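Local coordinates for protein toll-like receptor 13 (PDB 4Z0C) that recognises and binds bacterial 23S rRNA and signals through MYD88 and TRAF6 to activate NF-kappa-B in innate immunity, at residues N334-Q339 with S356-H361; E404-A409 with V428-D433; L610-L615 with L634-L639. One frame throughout, in Å; residues are numbered along the deposited sequence.

Interaction 1 (N334-Q339 with S356-H361)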
loop_
_atom_site.group_PDB
_atom_site.type_symbol
_atom_site.label_atom_id
_atom_site.label_comp_id
_atom_site.label_asym_id
_atom_site.label_seq_id
_atom_site.Cartn_x
_atom_site.Cartn_y
_atom_site.Cartn_z
ATOM N N ASN A 334 -4.297 -10.050 33.865
ATOM C CA ASN A 334 -3.700 -10.321 32.567
ATOM C C ASN A 334 -3.520 -11.821 32.313
ATOM O O ASN A 334 -2.887 -12.530 33.105
ATOM C CB ASN A 334 -2.347 -9.630 32.396
ATOM C CG ASN A 334 -2.442 -8.099 32.423
ATOM O OD1 ASN A 334 -3.529 -7.517 32.381
ATOM N ND2 ASN A 334 -1.285 -7.446 32.469
ATOM N N LEU A 335 -4.063 -12.275 31.186
ATOM C CA LEU A 335 -3.996 -13.667 30.750
ATOM C C LEU A 335 -3.561 -13.734 29.280
ATOM O O LEU A 335 -3.901 -14.663 28.556
ATOM C CB LEU A 335 -5.357 -14.330 30.925
ATOM C CG LEU A 335 -5.693 -14.733 32.354
ATOM C CD1 LEU A 335 -7.170 -15.055 32.516
ATOM C CD2 LEU A 335 -4.836 -15.914 32.739
ATOM N N ASN A 336 -2.800 -12.732 28.858
ATOM C CA ASN A 336 -2.256 -12.667 27.511
ATOM C C ASN A 336 -1.114 -13.671 27.206
ATOM O O ASN A 336 -0.377 -14.074 28.096
ATOM C CB ASN A 336 -1.806 -11.222 27.224
ATOM C CG ASN A 336 -0.696 -10.760 28.147
ATOM O OD1 ASN A 336 -0.841 -10.756 29.377
ATOM N ND2 ASN A 336 0.430 -10.383 27.561
ATOM N N LYS A 337 -0.998 -14.078 25.940
ATOM C CA LYS A 337 0.067 -14.973 25.463
ATOM C C LYS A 337 0.094 -16.338 26.145
ATOM O O LYS A 337 1.145 -16.962 26.232
ATOM C CB LYS A 337 1.469 -14.347 25.573
ATOM C CG LYS A 337 1.759 -13.096 24.752
ATOM C CD LYS A 337 3.288 -12.912 24.665
ATOM C CE LYS A 337 3.751 -11.496 24.311
ATOM N NZ LYS A 337 2.657 -10.555 23.964
ATOM N N CYS A 338 -1.050 -16.800 26.629
ATOM C CA CYS A 338 -1.171 -18.189 27.064
ATOM C C CYS A 338 -1.602 -19.034 25.859
ATOM O O CYS A 338 -1.302 -18.686 24.719
ATOM C CB CYS A 338 -2.188 -18.299 28.192
ATOM S SG CYS A 338 -1.760 -17.326 29.660
ATOM N N GLN A 339 -2.309 -20.132 26.099
ATOM C CA GLN A 339 -2.822 -20.953 24.992
ATOM C C GLN A 339 -4.331 -21.120 25.112
ATOM O O GLN A 339 -4.876 -22.132 24.739
ATOM C CB GLN A 339 -2.150 -22.326 24.991
ATOM C CG GLN A 339 -0.640 -22.280 24.818
ATOM C CD GLN A 339 -0.247 -21.876 23.415
ATOM O OE1 GLN A 339 -0.802 -22.379 22.444
ATOM N NE2 GLN A 339 0.703 -20.962 23.300
ATOM N N SER A 356 -10.068 -4.151 34.633
ATOM C CA SER A 356 -9.197 -4.317 33.489
ATOM C C SER A 356 -8.868 -5.798 33.283
ATOM O O SER A 356 -8.507 -6.498 34.227
ATOM C CB SER A 356 -7.917 -3.508 33.686
ATOM O OG SER A 356 -6.988 -3.778 32.651
ATOM N N LEU A 357 -8.989 -6.257 32.039
ATOM C CA LEU A 357 -8.762 -7.653 31.675
ATOM C C LEU A 357 -8.060 -7.759 30.322
ATOM O O LEU A 357 -8.518 -7.198 29.339
ATOM C CB LEU A 357 -10.087 -8.403 31.617
ATOM C CG LEU A 357 -9.999 -9.860 31.146
ATOM C CD1 LEU A 357 -9.240 -10.699 32.171
ATOM C CD2 LEU A 357 -11.384 -10.471 30.874
ATOM N N ASP A 358 -6.953 -8.484 30.276
ATOM C CA ASP A 358 -6.197 -8.631 29.044
ATOM C C ASP A 358 -6.178 -10.089 28.592
ATOM O O ASP A 358 -5.564 -10.942 29.235
ATOM C CB ASP A 358 -4.776 -8.095 29.226
ATOM C CG ASP A 358 -3.963 -8.125 27.933
ATOM O OD1 ASP A 358 -4.540 -8.408 26.876
ATOM O OD2 ASP A 358 -2.753 -7.817 27.956
ATOM N N LEU A 359 -6.870 -10.369 27.488
ATOM C CA LEU A 359 -6.942 -11.719 26.929
ATOM C C LEU A 359 -6.239 -11.791 25.567
ATOM O O LEU A 359 -6.405 -12.731 24.807
ATOM C CB LEU A 359 -8.401 -12.143 26.786
ATOM C CG LEU A 359 -9.098 -12.488 28.100
ATOM C CD1 LEU A 359 -10.579 -12.762 27.846
ATOM C CD2 LEU A 359 -8.403 -13.656 28.778
ATOM N N SER A 360 -5.429 -10.791 25.279
ATOM C CA SER A 360 -4.842 -10.645 23.963
ATOM C C SER A 360 -3.828 -11.740 23.658
ATOM O O SER A 360 -3.182 -12.243 24.571
ATOM C CB SER A 360 -4.179 -9.270 23.845
ATOM O OG SER A 360 -3.051 -9.184 24.701
ATOM N N HIS A 361 -3.708 -12.108 22.374
ATOM C CA HIS A 361 -2.649 -13.007 21.899
ATOM C C HIS A 361 -2.826 -14.463 22.397
ATOM O O HIS A 361 -1.854 -15.153 22.751
ATOM C CB HIS A 361 -1.282 -12.452 22.297
ATOM C CG HIS A 361 -0.193 -12.754 21.318
ATOM N ND1 HIS A 361 0.938 -11.971 21.204
ATOM C CD2 HIS A 361 -0.058 -13.749 20.409
ATOM C CE1 HIS A 361 1.728 -12.479 20.273
ATOM N NE2 HIS A 361 1.146 -13.558 19.776
#
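Asp358 is the residue of 356-361 that meets the most of 334-339. Its backbone O accepts a hydrogen bond from Leu335 N at 2.8 Å. Its side chain crosses those of two asparagines. Asn334 OD1 meets Asp358 CB at 3.4 Å, and the amide is turned nearly square to the carboxylate, 81° between the planes. The amide of Asn336 is instead turned almost parallel to the carboxylate, 9° between the planes, with its CG 3.6 Å from Asp358 OD2. Asp358 CG is anti to its backbone N (chi1 -176°), which carries the carboxylate along to Ser360. There Asp358 OD1 is gripped twice. Ser360 N donates to Asp358 OD1 at 3.0 Å from above the carboxylate plane, and Ser360 OG donates to Asp358 OD1 at 2.7 Å on the syn side. The first of these bonds makes an Asx turn; together they hold the carboxylate's rotation. Further along, Lys337 N bonds to Ser360 O at 3.2 Å. Lys337 and His361 both have positive phi, so the two chains turn alike. The bent end of Lys337 brings NZ obliquely to the imidazole, 3.5 Å from His361 ND1. On the buried side Leu335 and Leu359 run alongside each other, with Leu335 CB 3.8 Å from Leu359 CD2. Behind them, Asn362 ND2 donates to both Leu335 O and Leu359 O. This is the stacking of consecutive leucine-rich repeats, with leucines turned into the solenoid and polar residues along its concave side. Leu335 also packs on Leu316, and Leu359 on Phe372. Asn334 and Asp358 form a parallel beta bridge between strands 332-334 and 356-358. Strand 380-382 flanks the second strand, where Ser382 touches both Asp358 and Ser360.

Interaction 2 (E404-A409 with V428-D433); sequences ELNLAA and VLDLGD
The amide of Asn406 and the carboxylate of Asp430 are neighbours turned nearly parallel, 4° between their planes. Asn406 OD1 lies above the carboxylate plane but displaced past its rim, 3.5 Å from Asp430 OD2; both are acceptors, so no hydrogen bond joins them. Ala408 CB sits over the same face, 3.7 Å from Asp430 OD2. On the far side of the amide from Asp430, Ala408 N donates to Asn406 OD1 at 3.1 Å, from above the amide plane. Gly432 N reaches Asp430 OD1 at 3.0 Å on the anti side. These are two Asx turns, one in each repeat. Both side chains have CG anti to the backbone N (chi1 -174° for Asn406, -167° for Asp430), and this swings each oxygen forward to the N-H two residues on.

The backbones run in parallel. Leu405 N bonds to Val428 O at 3.1 Å, and the Leu405 carbonyl then takes Asp430 N nearly head-on. Leu407 N bonds to Asp430 O. Past the strands, Ala409 N continues the pairing to Gly432 O at 3.0 Å. This is the parallel strand stacking of a leucine-rich repeat solenoid, between LRR 16 and LRR 17. Glu404, Asn406, Val428 and Asp430 share one face of the strands. Leu405 and Leu429 share the other, tip beside tip, with Leu405 CD2 3.9 Å from Leu429 CD1. Leu407 and Leu431 repeat that pairing two residues on, and Asn434 ND2 ties the carbonyls of both. At the end of the contact Asp433 turns its carboxylate to Ala409, with Asp433 OD2 3.4 Å from Ala409 CB. The backbone O of Asp433 accepts a hydrogen bond from Arg437 of the second subunit.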
loop_
_atom_site.group_PDB
_atom_site.type_symbol
_atom_site.label_atom_id
_atom_site.label_comp_id
_atom_site.label_asym_id
_atom_site.label_seq_id
_atom_site.Cartn_x
_atom_site.Cartn_y
_atom_site.Cartn_z
ATOM N N GLU A 404 -13.357 0.958 27.185
ATOM C CA GLU A 404 -12.407 0.692 26.112
ATOM C C GLU A 404 -12.361 -0.779 25.701
ATOM O O GLU A 404 -12.125 -1.650 26.536
ATOM C CB GLU A 404 -11.003 1.165 26.506
ATOM C CG GLU A 404 -9.965 0.780 25.460
ATOM C CD GLU A 404 -8.634 1.497 25.611
ATOM O OE1 GLU A 404 -7.667 1.064 24.937
ATOM O OE2 GLU A 404 -8.557 2.488 26.382
ATOM N N LEU A 405 -12.549 -1.040 24.406
ATOM C CA LEU A 405 -12.484 -2.398 23.860
ATOM C C LEU A 405 -11.397 -2.465 22.794
ATOM O O LEU A 405 -11.420 -1.721 21.814
ATOM C CB LEU A 405 -13.850 -2.822 23.286
ATOM C CG LEU A 405 -13.996 -4.197 22.596
ATOM C CD1 LEU A 405 -13.659 -5.374 23.542
ATOM C CD2 LEU A 405 -15.386 -4.388 21.986
ATOM N N ASN A 406 -10.421 -3.338 23.000
ATOM C CA ASN A 406 -9.345 -3.512 22.024
ATOM C C ASN A 406 -9.451 -4.865 21.312
ATOM O O ASN A 406 -9.247 -5.931 21.924
ATOM C CB ASN A 406 -7.977 -3.374 22.697
ATOM C CG ASN A 406 -6.825 -3.390 21.697
ATOM O OD1 ASN A 406 -7.032 -3.328 20.483
ATOM N ND2 ASN A 406 -5.603 -3.494 22.208
ATOM N N LEU A 407 -9.758 -4.789 20.018
ATOM C CA LEU A 407 -9.925 -5.938 19.139
ATOM C C LEU A 407 -8.945 -5.873 17.968
ATOM O O LEU A 407 -9.172 -6.478 16.942
ATOM C CB LEU A 407 -11.352 -5.944 18.591
ATOM C CG LEU A 407 -12.439 -6.332 19.586
ATOM C CD1 LEU A 407 -13.788 -5.946 19.045
ATOM C CD2 LEU A 407 -12.393 -7.838 19.767
ATOM N N ALA A 408 -7.852 -5.144 18.134
ATOM C CA ALA A 408 -6.877 -4.971 17.067
ATOM C C ALA A 408 -6.184 -6.266 16.671
ATOM O O ALA A 408 -5.898 -7.099 17.509
ATOM C CB ALA A 408 -5.841 -3.934 17.465
ATOM N N ALA A 409 -5.939 -6.423 15.376
ATOM C CA ALA A 409 -5.189 -7.551 14.823
ATOM C C ALA A 409 -5.825 -8.906 15.099
ATOM O O ALA A 409 -5.156 -9.941 15.053
ATOM C CB ALA A 409 -3.738 -7.523 15.265
ATOM N N VAL A 428 -13.601 4.290 23.544
ATOM C CA VAL A 428 -12.569 3.983 22.561
ATOM C C VAL A 428 -12.796 2.584 22.014
ATOM O O VAL A 428 -12.894 1.614 22.779
ATOM C CB VAL A 428 -11.168 4.010 23.171
ATOM C CG1 VAL A 428 -10.127 3.697 22.101
ATOM C CG2 VAL A 428 -10.888 5.361 23.806
ATOM N N LEU A 429 -12.879 2.470 20.695
ATOM C CA LEU A 429 -13.041 1.168 20.063
ATOM C C LEU A 429 -11.977 0.928 18.997
ATOM O O LEU A 429 -11.919 1.636 17.980
ATOM C CB LEU A 429 -14.444 1.026 19.489
ATOM C CG LEU A 429 -14.697 -0.228 18.649
ATOM C CD1 LEU A 429 -14.444 -1.523 19.450
ATOM C CD2 LEU A 429 -16.111 -0.172 18.125
ATOM N N ASP A 430 -11.132 -0.075 19.224
ATOM C CA ASP A 430 -10.035 -0.324 18.302
ATOM C C ASP A 430 -10.305 -1.561 17.448
ATOM O O ASP A 430 -10.201 -2.703 17.931
ATOM C CB ASP A 430 -8.712 -0.478 19.053
ATOM C CG ASP A 430 -7.497 -0.427 18.124
ATOM O OD1 ASP A 430 -7.667 -0.394 16.877
ATOM O OD2 ASP A 430 -6.358 -0.450 18.638
ATOM N N LEU A 431 -10.632 -1.329 16.174
ATOM C CA LEU A 431 -10.912 -2.421 15.234
ATOM C C LEU A 431 -9.845 -2.493 14.174
ATOM O O LEU A 431 -10.051 -3.070 13.103
ATOM C CB LEU A 431 -12.279 -2.253 14.576
ATOM C CG LEU A 431 -13.390 -2.713 15.512
ATOM C CD1 LEU A 431 -14.723 -2.077 15.150
ATOM C CD2 LEU A 431 -13.463 -4.222 15.444
ATOM N N GLY A 432 -8.709 -1.879 14.477
ATOM C CA GLY A 432 -7.605 -1.816 13.552
ATOM C C GLY A 432 -7.061 -3.173 13.156
ATOM O O GLY A 432 -7.147 -4.122 13.908
ATOM N N ASP A 433 -6.556 -3.261 11.930
ATOM C CA ASP A 433 -5.799 -4.407 11.460
ATOM C C ASP A 433 -6.629 -5.695 11.472
ATOM O O ASP A 433 -6.094 -6.793 11.606
ATOM C CB ASP A 433 -4.514 -4.573 12.261
ATOM C CG ASP A 433 -3.542 -5.536 11.606
ATOM O OD1 ASP A 433 -3.614 -5.695 10.369
ATOM O OD2 ASP A 433 -2.734 -6.161 12.331
#

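Interaction 3 (L610-L615 with L634-L639). With nucleotides of chain C.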
loop_
_atom_site.group_PDB
_atom_site.type_symbol
_atom_site.label_atom_id
_atom_site.label_comp_id
_atom_site.label_asym_id
_atom_site.label_seq_id
_atom_site.Cartn_x
_atom_site.Cartn_y
_atom_site.Cartn_z
ATOM N N LEU A 610 6.270 22.572 1.711
ATOM C CA LEU A 610 6.159 22.255 0.299
ATOM C C LEU A 610 7.448 21.556 -0.073
ATOM O O LEU A 610 8.038 21.849 -1.105
ATOM C CB LEU A 610 6.005 23.548 -0.497
ATOM C CG LEU A 610 4.661 23.915 -1.142
ATOM C CD1 LEU A 610 3.468 23.484 -0.315
ATOM C CD2 LEU A 610 4.577 25.399 -1.478
ATOM N N GLU A 611 7.889 20.659 0.808
ATOM C CA GLU A 611 9.214 20.023 0.723
ATOM C C GLU A 611 9.273 18.826 -0.217
ATOM O O GLU A 611 8.262 18.189 -0.486
ATOM C CB GLU A 611 9.681 19.564 2.127
ATOM C CG GLU A 611 9.272 20.501 3.273
ATOM C CD GLU A 611 9.715 20.037 4.677
ATOM O OE1 GLU A 611 10.193 18.888 4.852
ATOM O OE2 GLU A 611 9.524 20.824 5.627
ATOM N N ASN A 612 10.472 18.506 -0.685
ATOM C CA ASN A 612 10.688 17.305 -1.482
ATOM C C ASN A 612 9.721 17.220 -2.657
ATOM O O ASN A 612 9.135 16.175 -2.929
ATOM C CB ASN A 612 10.575 16.054 -0.621
ATOM C CG ASN A 612 11.746 15.111 -0.821
ATOM O OD1 ASN A 612 11.881 14.468 -1.863
ATOM N ND2 ASN A 612 12.610 15.026 0.188
ATOM N N ASN A 613 9.533 18.344 -3.337
ATOM C CA ASN A 613 8.658 18.369 -4.492
ATOM C C ASN A 613 9.457 18.625 -5.746
ATOM O O ASN A 613 8.879 18.754 -6.822
ATOM C CB ASN A 613 7.599 19.437 -4.334
ATOM C CG ASN A 613 6.460 18.984 -3.482
ATOM O OD1 ASN A 613 5.929 17.905 -3.689
ATOM N ND2 ASN A 613 6.089 19.791 -2.497
ATOM N N ASN A 614 10.782 18.700 -5.608
ATOM C CA ASN A 614 11.645 19.014 -6.746
ATOM C C ASN A 614 11.220 20.237 -7.558
ATOM O O ASN A 614 11.368 20.256 -8.777
ATOM C CB ASN A 614 11.793 17.790 -7.654
ATOM C CG ASN A 614 12.986 16.924 -7.290
ATOM O OD1 ASN A 614 13.717 16.475 -8.169
ATOM N ND2 ASN A 614 13.208 16.711 -5.998
ATOM N N LEU A 615 10.683 21.245 -6.878
ATOM C CA LEU A 615 10.309 22.517 -7.505
ATOM C C LEU A 615 11.515 23.178 -8.173
ATOM O O LEU A 615 12.602 23.214 -7.599
ATOM C CB LEU A 615 9.754 23.469 -6.446
ATOM C CG LEU A 615 8.251 23.625 -6.178
ATOM C CD1 LEU A 615 7.425 22.457 -6.678
ATOM C CD2 LEU A 615 8.001 23.893 -4.675
ATOM N N LEU A 634 10.887 24.891 2.071
ATOM C CA LEU A 634 11.060 24.518 0.679
ATOM C C LEU A 634 12.255 23.569 0.627
ATOM O O LEU A 634 12.971 23.482 -0.370
ATOM C CB LEU A 634 11.293 25.780 -0.168
ATOM C CG LEU A 634 10.085 26.720 -0.284
ATOM C CD1 LEU A 634 10.512 28.108 -0.722
ATOM C CD2 LEU A 634 9.068 26.179 -1.271
ATOM N N ARG A 635 12.487 22.898 1.747
ATOM C CA ARG A 635 13.557 21.910 1.880
ATOM C C ARG A 635 13.460 20.844 0.781
ATOM O O ARG A 635 12.374 20.365 0.480
ATOM C CB ARG A 635 13.423 21.249 3.239
ATOM C CG ARG A 635 14.529 20.315 3.635
ATOM C CD ARG A 635 15.076 20.804 4.936
ATOM N NE ARG A 635 15.059 19.771 5.948
ATOM C CZ ARG A 635 15.372 19.987 7.220
ATOM N NH1 ARG A 635 15.728 21.201 7.622
ATOM N NH2 ARG A 635 15.322 18.991 8.086
ATOM N N PHE A 636 14.602 20.480 0.200
ATOM C CA PHE A 636 14.699 19.423 -0.814
ATOM C C PHE A 636 13.896 19.701 -2.092
ATOM O O PHE A 636 13.054 18.903 -2.505
ATOM C CB PHE A 636 14.332 18.049 -0.212
ATOM C CG PHE A 636 15.247 17.613 0.903
ATOM C CD1 PHE A 636 16.624 17.718 0.768
ATOM C CD2 PHE A 636 14.728 17.101 2.087
ATOM C CE1 PHE A 636 17.469 17.318 1.786
ATOM C CE2 PHE A 636 15.570 16.713 3.122
ATOM C CZ PHE A 636 16.943 16.809 2.968
ATOM N N ASN A 637 14.159 20.840 -2.714
ATOM C CA ASN A 637 13.648 21.111 -4.044
ATOM C C ASN A 637 14.813 21.433 -4.961
ATOM O O ASN A 637 15.965 21.177 -4.601
ATOM C CB ASN A 637 12.634 22.243 -4.027
ATOM C CG ASN A 637 11.310 21.819 -3.436
ATOM O OD1 ASN A 637 10.499 21.146 -4.090
ATOM N ND2 ASN A 637 11.080 22.202 -2.182
ATOM N N ASN A 638 14.513 21.966 -6.142
ATOM C CA ASN A 638 15.537 22.343 -7.114
ATOM C C ASN A 638 15.570 23.834 -7.389
ATOM O O ASN A 638 15.858 24.253 -8.507
ATOM C CB ASN A 638 15.363 21.561 -8.417
ATOM C CG ASN A 638 15.730 20.086 -8.253
ATOM O OD1 ASN A 638 16.472 19.728 -7.330
ATOM N ND2 ASN A 638 15.207 19.227 -9.134
ATOM N N LEU A 639 15.266 24.629 -6.362
ATOM C CA LEU A 639 15.275 26.086 -6.476
ATOM C C LEU A 639 16.693 26.574 -6.723
ATOM O O LEU A 639 17.620 26.153 -6.029
ATOM C CB LEU A 639 14.707 26.713 -5.211
ATOM C CG LEU A 639 13.232 27.116 -5.125
ATOM C CD1 LEU A 639 12.368 26.505 -6.194
ATOM C CD2 LEU A 639 12.697 26.754 -3.759
ATOM P P G C 8 15.779 15.475 7.031
ATOM O OP1 G C 8 17.248 15.493 7.269
ATOM O OP2 G C 8 14.989 16.713 6.806
ATOM O "O5'" G C 8 15.612 14.545 5.750
ATOM C "C5'" G C 8 16.042 13.189 5.812
ATOM C "C4'" G C 8 15.729 12.430 4.549
ATOM O "O4'" G C 8 14.292 12.240 4.425
ATOM C "C3'" G C 8 16.194 13.103 3.258
ATOM O "O3'" G C 8 16.917 12.182 2.457
ATOM C "C2'" G C 8 14.896 13.481 2.552
ATOM O "O2'" G C 8 14.956 13.420 1.145
ATOM C "C1'" G C 8 13.916 12.458 3.092
ATOM N N9 G C 8 12.534 12.925 3.002
ATOM C C8 G C 8 11.533 12.280 2.320
ATOM N N7 G C 8 10.418 12.958 2.329
ATOM C C5 G C 8 10.707 14.131 3.024
ATOM C C6 G C 8 9.881 15.246 3.347
ATOM O O6 G C 8 8.688 15.435 3.079
ATOM N N1 G C 8 10.569 16.215 4.067
ATOM C C2 G C 8 11.888 16.124 4.420
ATOM N N2 G C 8 12.382 17.170 5.106
ATOM N N3 G C 8 12.666 15.089 4.121
ATOM C C4 G C 8 12.022 14.134 3.426
ATOM P P A C 7 13.868 17.505 11.422
ATOM O OP1 A C 7 15.299 17.125 11.357
ATOM O OP2 A C 7 13.387 18.751 10.786
ATOM O "O5'" A C 7 13.023 16.298 10.815
ATOM C "C5'" A C 7 13.444 14.952 10.979
ATOM C "C4'" A C 7 13.188 14.148 9.731
ATOM O "O4'" A C 7 11.759 13.953 9.535
ATOM C "C3'" A C 7 13.652 14.784 8.431
ATOM O "O3'" A C 7 15.051 14.654 8.214
ATOM C "C2'" A C 7 12.785 14.072 7.387
ATOM O "O2'" A C 7 13.291 12.777 7.112
ATOM C "C1'" A C 7 11.464 13.915 8.145
ATOM N N9 A C 7 10.523 15.006 7.829
ATOM C C8 A C 7 10.626 16.308 8.265
ATOM N N7 A C 7 9.656 17.074 7.851
ATOM C C5 A C 7 8.869 16.232 7.071
ATOM C C6 A C 7 7.687 16.465 6.332
ATOM N N6 A C 7 7.105 17.666 6.293
ATOM N N1 A C 7 7.131 15.418 5.651
ATOM C C2 A C 7 7.739 14.221 5.717
ATOM N N3 A C 7 8.858 13.890 6.373
ATOM C C4 A C 7 9.385 14.948 7.045
#
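Asn637 OD1 is gripped by the backbone of the preceding repeat. Leu615 N donates to Asn637 OD1 at 2.8 Å, and Asn613 N adds a weak bond to Asn637 OD1 at 3.1 Å. The other end of the amide also bridges the repeats: Asn637 ND2 donates to Leu610 O at 3.2 Å and to Leu634 O at 2.9 Å. Both acceptors lie in the amide plane, so the group is held flat and its polar atoms are satisfied in a buried place. Nearby, Asn612 N bonds to Arg635 O, and Leu615 O accepts from Asn638 N. Leu615 CB packs on Leu639 CD1.

The opposite end of the contact meets RNA. Glu611 extends from CG onward and brings OE1 to the Watson-Crick edge of G8 of chain C, accepting from its N1 and N2, each at 2.8 Å. Glu611 OE2 is hydrogen-bonded to Ser633 OG. Arg635 NH2 donates to OP2 of G8 of chain C at 2.6 Å; Arg635 NH1 makes a salt bridge to Asp657. Phe636 has Arg635 CG over one ring face and O2' of G8 of chain C over the other, both offset toward the rim. Asn614 packs on Asn614 of the second subunit, and Asn638 on Asn638 of the second subunit. The inward-turned Asn637 is the consensus asparagine of the leucine-rich repeat, set here beside a single-stranded RNA recognition site.

Overall arrangement
All three contacts stack one leucine-rich repeat on the next in the receptor's ectodomain. Interactions 1 and 2 are close, with centres about 15 Å apart, and reach the same run of parallel strands. Interaction 3 lies about 48 Å from interaction 1, centre to centre, beyond the chain's centre. Interactions 1 and 2 are partly buried, with one and two Asx turns respectively. Interaction 3 is buried, joins loops past the strands and holds the bridging asparagine within its own segments; in the other two it (Asn362, Asn434) follows directly after. Interaction 3 alone carries the RNA nucleotides described; interaction 2 comes within about 5 Å of RNA. Interactions 2 and 3 touch the second subunit; interaction 1 does not.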